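Local coordinates for toluene, o-xylene monooxygenase oxygenase subunit (Pseudomonas stutzeri, PDB 2INC), which forms part of the oxygenase component of a monooxygenase that probably hydroxylates aromatic rings such as those of toluene and o-xylene, at residues N66-P71 and S261-K266. Sequence-based numbering, arbitrary orientation.
Sequences NAFRDP and SSALVK
F68 points its ring from the loop onto helix 241-268, where it meets A263 and L264. CG lies anti to the backbone N (chi1 177°), beside the carbonyl carbon, on a side chain whose CB already points toward the helix. The side chains of F68 and L264 cross at about a right angle. L264 CD1 sits over one face of the F68 ring, 4.2 Å from its centroid and 28° off the normal, a CH-pi contact. This methyl sits off centre, over the CD1-CE1 side, 3.8 Å from F68 CD1. The rim of the same ring rests on the helix backbone: F68 CE1 is 3.5 Å from L264 N, and the carbonyl carbon of A263 lies at the ring edge, near its plane. The methyl of A263 is shared. Its CB lies 3.9 Å from F68 CE1 and 3.7 Å from P71 CD, so one methyl touches both rings. W260 and M267 of the same helix, and I144 and C147 of helix 142-172, also touch F68. An alanine in place of F68 would probably open a gap between loop and helix and leave L264 CD1 without its aromatic face. The CB of R69 points away from the helix, and its guanidinium bonds back to the loop. R69 NH2 bonds N66 O at 2.7 Å, on a lone pair, and F68 O at 2.9 Å, from above the carbonyl plane. F68 O also bonds T143 OG1 of helix 142-172. The contact packs the loop between helices 46-56 and 76-99 onto one helix of the ferritin-like hydroxylase bundle. Across it the attraction is dispersive, a ring against methyls and a helix backbone, with no directional polar bond to fix it.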
ATOM      1  N   ASN B  66      -7.547 -29.671 -14.463  1.00 34.97           N
ATOM      2  CA  ASN B  66      -7.577 -28.190 -14.374  1.00 35.44           C
ATOM      3  C   ASN B  66      -8.880 -27.539 -13.929  1.00 35.84           C
ATOM      4  O   ASN B  66      -8.843 -26.380 -13.513  1.00 36.03           O
ATOM      5  CB  ASN B  66      -7.068 -27.491 -15.638  1.00 33.42           C
ATOM      6  CG  ASN B  66      -5.502 -27.457 -15.730  1.00 38.13           C
ATOM      7  OD1 ASN B  66      -4.779 -27.021 -14.813  1.00 34.75           O
ATOM      8  ND2 ASN B  66      -5.012 -27.867 -16.870  1.00 36.33           N
ATOM      9  N   ALA B  67     -10.007 -28.269 -14.025  1.00 35.84           N
ATOM     10  CA  ALA B  67     -11.276 -27.799 -13.487  1.00 37.30           C
ATOM     11  C   ALA B  67     -11.320 -27.716 -11.946  1.00 36.58           C
ATOM     12  O   ALA B  67     -12.217 -27.105 -11.399  1.00 35.60           O
ATOM     13  CB  ALA B  67     -12.445 -28.645 -13.985  1.00 37.34           C
ATOM     14  N   PHE B  68     -10.359 -28.312 -11.258  1.00 35.23           N
ATOM     15  CA  PHE B  68     -10.379 -28.284  -9.812  1.00 34.53           C
ATOM     16  C   PHE B  68     -10.279 -26.865  -9.268  1.00 35.41           C
ATOM     17  O   PHE B  68      -9.497 -26.044  -9.767  1.00 34.17           O
ATOM     18  CB  PHE B  68      -9.205 -29.113  -9.228  1.00 35.75           C
ATOM     19  CG  PHE B  68      -9.139 -29.064  -7.713  1.00 36.98           C
ATOM     20  CD1 PHE B  68     -10.094 -29.739  -6.942  1.00 36.23           C
ATOM     21  CD2 PHE B  68      -8.160 -28.292  -7.049  1.00 35.14           C
ATOM     22  CE1 PHE B  68     -10.080 -29.661  -5.524  1.00 34.34           C
ATOM     23  CE2 PHE B  68      -8.125 -28.237  -5.646  1.00 36.44           C
ATOM     24  CZ  PHE B  68      -9.059 -28.906  -4.884  1.00 35.10           C
ATOM     25  N   ARG B  69     -11.061 -26.588  -8.221  1.00 36.18           N
ATOM     26  CA  ARG B  69     -11.087 -25.286  -7.572  1.00 36.40           C
ATOM     27  C   ARG B  69     -10.979 -25.498  -6.059  1.00 37.28           C
ATOM     28  O   ARG B  69     -11.778 -26.232  -5.484  1.00 36.97           O
ATOM     29  CB  ARG B  69     -12.386 -24.521  -7.929  1.00 37.32           C
ATOM     30  CG  ARG B  69     -12.609 -24.299  -9.432  1.00 38.13           C
ATOM     31  CD  ARG B  69     -11.640 -23.216  -9.929  1.00 35.80           C
ATOM     32  NE  ARG B  69     -11.767 -22.916 -11.380  1.00 35.88           N
ATOM     33  CZ  ARG B  69     -11.066 -23.516 -12.346  1.00 34.93           C
ATOM     34  NH1 ARG B  69     -11.241 -23.154 -13.615  1.00 39.34           N
ATOM     35  NH2 ARG B  69     -10.188 -24.473 -12.090  1.00 34.55           N
ATOM     36  N   ASP B  70      -9.988 -24.859  -5.420  1.00 36.46           N
ATOM     37  CA  ASP B  70      -9.882 -24.772  -3.947  1.00 37.12           C
ATOM     38  C   ASP B  70     -11.141 -24.121  -3.387  1.00 37.72           C
ATOM     39  O   ASP B  70     -11.433 -22.977  -3.751  1.00 37.15           O
ATOM     40  CB  ASP B  70      -8.695 -23.873  -3.567  1.00 36.37           C
ATOM     41  CG  ASP B  70      -8.523 -23.692  -2.056  1.00 40.79           C
ATOM     42  OD1 ASP B  70      -7.590 -22.932  -1.632  1.00 37.64           O
ATOM     43  OD2 ASP B  70      -9.275 -24.336  -1.282  1.00 42.53           O
ATOM     44  N   PRO B  71     -11.868 -24.830  -2.482  1.00 38.15           N
ATOM     45  CA  PRO B  71     -13.079 -24.238  -1.869  1.00 38.99           C
ATOM     46  C   PRO B  71     -12.805 -22.978  -1.028  1.00 39.06           C
ATOM     47  O   PRO B  71     -13.687 -22.110  -0.926  1.00 38.79           O
ATOM     48  CB  PRO B  71     -13.648 -25.402  -1.009  1.00 39.54           C
ATOM     49  CG  PRO B  71     -12.493 -26.287  -0.740  1.00 39.48           C
ATOM     50  CD  PRO B  71     -11.640 -26.216  -2.005  1.00 37.85           C
ATOM     51  N   SER B 261      -8.996 -31.256   0.458  1.00 34.63           N
ATOM     52  CA  SER B 261      -8.834 -32.699   0.220  1.00 35.97           C
ATOM     53  C   SER B 261     -10.217 -33.300  -0.105  1.00 36.79           C
ATOM     54  O   SER B 261     -10.349 -34.102  -1.026  1.00 34.97           O
ATOM     55  CB  SER B 261      -8.205 -33.402   1.412  1.00 35.59           C
ATOM     56  OG  SER B 261      -6.882 -32.946   1.624  1.00 37.56           O
ATOM     57  N   SER B 262     -11.232 -32.838   0.630  1.00 37.34           N
ATOM     58  CA  SER B 262     -12.580 -33.291   0.398  1.00 39.08           C
ATOM     59  C   SER B 262     -13.084 -32.821  -0.987  1.00 38.89           C
ATOM     60  O   SER B 262     -13.707 -33.591  -1.704  1.00 38.25           O
ATOM     61  CB  SER B 262     -13.498 -32.854   1.548  1.00 39.56           C
ATOM     62  OG  SER B 262     -14.806 -33.303   1.262  1.00 45.65           O
ATOM     63  N   ALA B 263     -12.757 -31.589  -1.392  1.00 37.75           N
ATOM     64  CA  ALA B 263     -13.189 -31.100  -2.701  1.00 38.41           C
ATOM     65  C   ALA B 263     -12.577 -31.911  -3.808  1.00 38.64           C
ATOM     66  O   ALA B 263     -13.248 -32.217  -4.802  1.00 39.32           O
ATOM     67  CB  ALA B 263     -12.921 -29.613  -2.867  1.00 38.43           C
ATOM     68  N   LEU B 264     -11.316 -32.293  -3.636  1.00 37.51           N
ATOM     69  CA  LEU B 264     -10.639 -33.081  -4.647  1.00 38.77           C
ATOM     70  C   LEU B 264     -11.209 -34.506  -4.771  1.00 39.34           C
ATOM     71  O   LEU B 264     -11.410 -35.006  -5.870  1.00 39.43           O
ATOM     72  CB  LEU B 264      -9.135 -33.133  -4.383  1.00 38.57           C
ATOM     73  CG  LEU B 264      -8.245 -33.762  -5.487  1.00 38.89           C
ATOM     74  CD1 LEU B 264      -8.400 -33.098  -6.841  1.00 40.47           C
ATOM     75  CD2 LEU B 264      -6.814 -33.732  -5.059  1.00 39.80           C
ATOM     76  N   VAL B 265     -11.447 -35.156  -3.641  1.00 39.60           N
ATOM     77  CA  VAL B 265     -12.040 -36.499  -3.669  1.00 40.35           C
ATOM     78  C   VAL B 265     -13.404 -36.361  -4.365  1.00 40.76           C
ATOM     79  O   VAL B 265     -13.749 -37.183  -5.251  1.00 41.80           O
ATOM     80  CB  VAL B 265     -12.191 -37.073  -2.277  1.00 40.43           C
ATOM     81  CG1 VAL B 265     -13.233 -38.243  -2.269  1.00 40.69           C
ATOM     82  CG2 VAL B 265     -10.833 -37.534  -1.754  1.00 39.21           C
ATOM     83  N   LYS B 266     -14.145 -35.309  -4.013  1.00 40.97           N
ATOM     84  CA  LYS B 266     -15.429 -35.067  -4.656  1.00 40.87           C
ATOM     85  C   LYS B 266     -15.290 -35.072  -6.168  1.00 41.55           C
ATOM     86  O   LYS B 266     -16.062 -35.743  -6.910  1.00 40.65           O
ATOM     87  CB  LYS B 266     -16.037 -33.749  -4.189  1.00 41.62           C
ATOM     88  CG  LYS B 266     -17.439 -33.522  -4.728  1.00 42.42           C
ATOM     89  CD  LYS B 266     -18.072 -32.337  -4.111  1.00 45.37           C
ATOM     90  CE  LYS B 266     -19.387 -32.044  -4.796  1.00 50.51           C
ATOM     91  NZ  LYS B 266     -19.861 -30.649  -4.507  1.00 55.25           N
TER